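Local coordinates for protein LipS lipolytic enzyme (Unidentified, PDB 4FBL) that probably hydrolyses ester bonds of lipids as a thermostable lipase of the alpha/beta hydrolase fold, at residues Leu162-Phe167 and Ile200-Ile204. Numbering follows the deposited sequence.
Sequences LAALAF and IKHLI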
ATOM      1  N   LEU C 162      -2.033  -4.680 -12.389  1.00 22.28           N
ATOM      2  CA  LEU C 162      -2.761  -4.928 -11.117  1.00 23.57           C
ATOM      3  C   LEU C 162      -3.127  -3.584 -10.418  1.00 21.16           C
ATOM      4  O   LEU C 162      -4.259  -3.372 -10.005  1.00 21.56           O
ATOM      5  CB  LEU C 162      -1.816  -5.709 -10.178  1.00 22.18           C
ATOM      6  CG  LEU C 162      -2.465  -6.288  -8.977  1.00 24.36           C
ATOM      7  CD1 LEU C 162      -3.289  -7.529  -9.304  1.00 23.95           C
ATOM      8  CD2 LEU C 162      -1.279  -6.522  -8.029  1.00 23.31           C
ATOM      9  N   ALA C 163      -2.115  -2.717 -10.304  1.00 21.89           N
ATOM     10  CA  ALA C 163      -2.264  -1.402  -9.615  1.00 20.61           C
ATOM     11  C   ALA C 163      -3.413  -0.613 -10.305  1.00 20.77           C
ATOM     12  O   ALA C 163      -4.192   0.082  -9.640  1.00 20.95           O
ATOM     13  CB  ALA C 163      -0.922  -0.687  -9.653  1.00 19.57           C
ATOM     14  N   ALA C 164      -3.587  -0.782 -11.631  1.00 22.04           N
ATOM     15  CA  ALA C 164      -4.701  -0.095 -12.350  1.00 21.90           C
ATOM     16  C   ALA C 164      -6.058  -0.666 -12.122  1.00 24.61           C
ATOM     17  O   ALA C 164      -7.067  -0.048 -12.519  1.00 23.58           O
ATOM     18  CB  ALA C 164      -4.439  -0.011 -13.928  1.00 22.18           C
ATOM     19  N   LEU C 165      -6.119  -1.835 -11.454  1.00 25.11           N
ATOM     20  CA  LEU C 165      -7.397  -2.365 -10.984  1.00 24.10           C
ATOM     21  C   LEU C 165      -7.741  -1.933  -9.553  1.00 23.87           C
ATOM     22  O   LEU C 165      -8.924  -2.031  -9.124  1.00 24.72           O
ATOM     23  CB  LEU C 165      -7.395  -3.900 -11.090  1.00 24.16           C
ATOM     24  CG  LEU C 165      -7.262  -4.370 -12.577  1.00 29.11           C
ATOM     25  CD1 LEU C 165      -6.642  -5.805 -12.686  1.00 28.23           C
ATOM     26  CD2 LEU C 165      -8.601  -4.203 -13.300  1.00 28.92           C
ATOM     27  N   ALA C 166      -6.764  -1.400  -8.821  1.00 22.46           N
ATOM     28  CA  ALA C 166      -7.032  -1.107  -7.374  1.00 20.97           C
ATOM     29  C   ALA C 166      -8.165  -0.124  -7.129  1.00 20.81           C
ATOM     30  O   ALA C 166      -9.096  -0.368  -6.316  1.00 20.62           O
ATOM     31  CB  ALA C 166      -5.713  -0.652  -6.692  1.00 20.04           C
ATOM     32  N   PHE C 167      -8.128   1.041  -7.801  1.00 21.28           N
ATOM     33  CA  PHE C 167      -9.211   2.029  -7.591  1.00 22.13           C
ATOM     34  C   PHE C 167      -9.935   2.471  -8.862  1.00 25.59           C
ATOM     35  O   PHE C 167     -10.288   3.644  -8.996  1.00 26.42           O
ATOM     36  CB  PHE C 167      -8.660   3.297  -6.905  1.00 19.51           C
ATOM     37  CG  PHE C 167      -8.146   3.034  -5.519  1.00 20.03           C
ATOM     38  CD1 PHE C 167      -9.047   2.867  -4.478  1.00 19.98           C
ATOM     39  CD2 PHE C 167      -6.796   2.883  -5.285  1.00 20.38           C
ATOM     40  CE1 PHE C 167      -8.637   2.615  -3.211  1.00 19.01           C
ATOM     41  CE2 PHE C 167      -6.340   2.599  -3.973  1.00 19.98           C
ATOM     42  CZ  PHE C 167      -7.258   2.468  -2.937  1.00 18.23           C
ATOM     43  N   ILE C 200      -8.406  -6.388  -4.571  1.00 15.69           N
ATOM     44  CA  ILE C 200      -6.983  -6.100  -4.990  1.00 14.62           C
ATOM     45  C   ILE C 200      -6.231  -4.962  -4.204  1.00 15.91           C
ATOM     46  O   ILE C 200      -5.011  -5.068  -3.902  1.00 13.69           O
ATOM     47  CB  ILE C 200      -6.876  -5.791  -6.537  1.00 16.29           C
ATOM     48  CG1 ILE C 200      -7.334  -7.072  -7.369  1.00 17.91           C
ATOM     49  CG2 ILE C 200      -5.504  -5.197  -6.889  1.00 15.96           C
ATOM     50  CD1 ILE C 200      -7.366  -6.901  -8.931  1.00 18.51           C
ATOM     51  N   LYS C 201      -6.970  -3.924  -3.853  1.00 15.56           N
ATOM     52  CA  LYS C 201      -6.355  -2.787  -3.129  1.00 16.13           C
ATOM     53  C   LYS C 201      -5.727  -3.271  -1.747  1.00 17.59           C
ATOM     54  O   LYS C 201      -4.597  -2.890  -1.377  1.00 16.26           O
ATOM     55  CB  LYS C 201      -7.379  -1.655  -2.964  1.00 14.78           C
ATOM     56  CG  LYS C 201      -8.464  -1.902  -1.974  1.00 18.59           C
ATOM     57  CD  LYS C 201      -9.518  -0.775  -1.845  1.00 20.15           C
ATOM     58  CE  LYS C 201     -10.375  -0.630  -3.119  1.00 24.37           C
ATOM     59  NZ  LYS C 201     -11.441  -1.704  -3.275  1.00 25.13           N
ATOM     60  N   HIS C 202      -6.426  -4.202  -1.098  1.00 15.65           N
ATOM     61  CA  HIS C 202      -5.964  -4.830   0.161  1.00 16.31           C
ATOM     62  C   HIS C 202      -4.757  -5.693   0.031  1.00 17.15           C
ATOM     63  O   HIS C 202      -3.927  -5.717   0.965  1.00 19.56           O
ATOM     64  CB  HIS C 202      -7.173  -5.578   0.705  1.00 13.70           C
ATOM     65  CG  HIS C 202      -8.275  -4.616   0.978  1.00 15.55           C
ATOM     66  ND1 HIS C 202      -9.510  -4.633   0.337  1.00 20.05           N
ATOM     67  CD2 HIS C 202      -8.307  -3.574   1.841  1.00 12.47           C
ATOM     68  CE1 HIS C 202     -10.250  -3.629   0.784  1.00 12.92           C
ATOM     69  NE2 HIS C 202      -9.547  -2.983   1.721  1.00 21.23           N
ATOM     70  N   LEU C 203      -4.601  -6.424  -1.081  1.00 19.15           N
ATOM     71  CA  LEU C 203      -3.360  -7.117  -1.288  1.00 18.37           C
ATOM     72  C   LEU C 203      -2.193  -6.175  -1.310  1.00 18.65           C
ATOM     73  O   LEU C 203      -1.101  -6.442  -0.722  1.00 19.05           O
ATOM     74  CB  LEU C 203      -3.391  -7.933  -2.586  1.00 18.66           C
ATOM     75  CG  LEU C 203      -2.106  -8.573  -3.151  1.00 18.65           C
ATOM     76  CD1 LEU C 203      -1.456  -9.622  -2.301  1.00 17.98           C
ATOM     77  CD2 LEU C 203      -2.287  -9.208  -4.599  1.00 23.84           C
ATOM     78  N   ILE C 204      -2.326  -5.075  -2.049  1.00 19.07           N
ATOM     79  CA  ILE C 204      -1.179  -4.143  -2.238  1.00 17.78           C
ATOM     80  C   ILE C 204      -0.880  -3.435  -0.864  1.00 17.04           C
ATOM     81  O   ILE C 204       0.289  -3.238  -0.519  1.00 18.88           O
ATOM     82  CB  ILE C 204      -1.549  -3.051  -3.345  1.00 17.77           C
ATOM     83  CG1 ILE C 204      -1.404  -3.667  -4.764  1.00 18.77           C
ATOM     84  CG2 ILE C 204      -0.571  -1.902  -3.273  1.00 17.29           C
ATOM     85  CD1 ILE C 204      -2.207  -2.965  -5.894  1.00 17.78           C
TER
HETATM   86  O   HOH W   1      -9.244  -3.015  -5.416  1.00 17.12           O
HETATM   87  O   HOH W   2     -11.971  -0.352  -5.656  1.00 31.74           O
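Leu162 opens the contact by reaching across to the first turn of the helix containing Ile200-Ile204: its CG lies 3.8 Å from Ile200 CG2, and its CD2 lies 4.3 Å from Ile204 CD1. Because its CB points sideways, the length of leucine is what swings these carbons over. One residue on, Ala163 turns its methyl away, where Met212 of the second subunit packs on it, and leaves its CA open to Ile204 CD1 at 4.0 Å. Leu165 then brings its CB within 3.7 Å of Ile200 CD1, its apolar side chain meeting the isoleucine's tip and also Ala171. At Ala166 the backbones are nearest, with CA 4.6 Å from Lys201 CA, a spacing that a methyl group can tolerate. The Ala166 carbonyl accepts hydrogen bonds from two waters; one also accepts from Lys201 N, the other from Lys201 NZ, which additionally bonds to Pro198 O. Phe167 packs its buried ring on the lysine's methylene, CE1 3.7 Å from Lys201 CE. The two short helical segments cross at -119° with axes 9.0 Å apart. Helices 160-166 and 200-213 belong to the region inserted between sheet strands 147-151 and 221-226, where lipases of this fold commonly carry a cap, and Leu203 packs on the loop bearing Phe60 of the spermidine pocket.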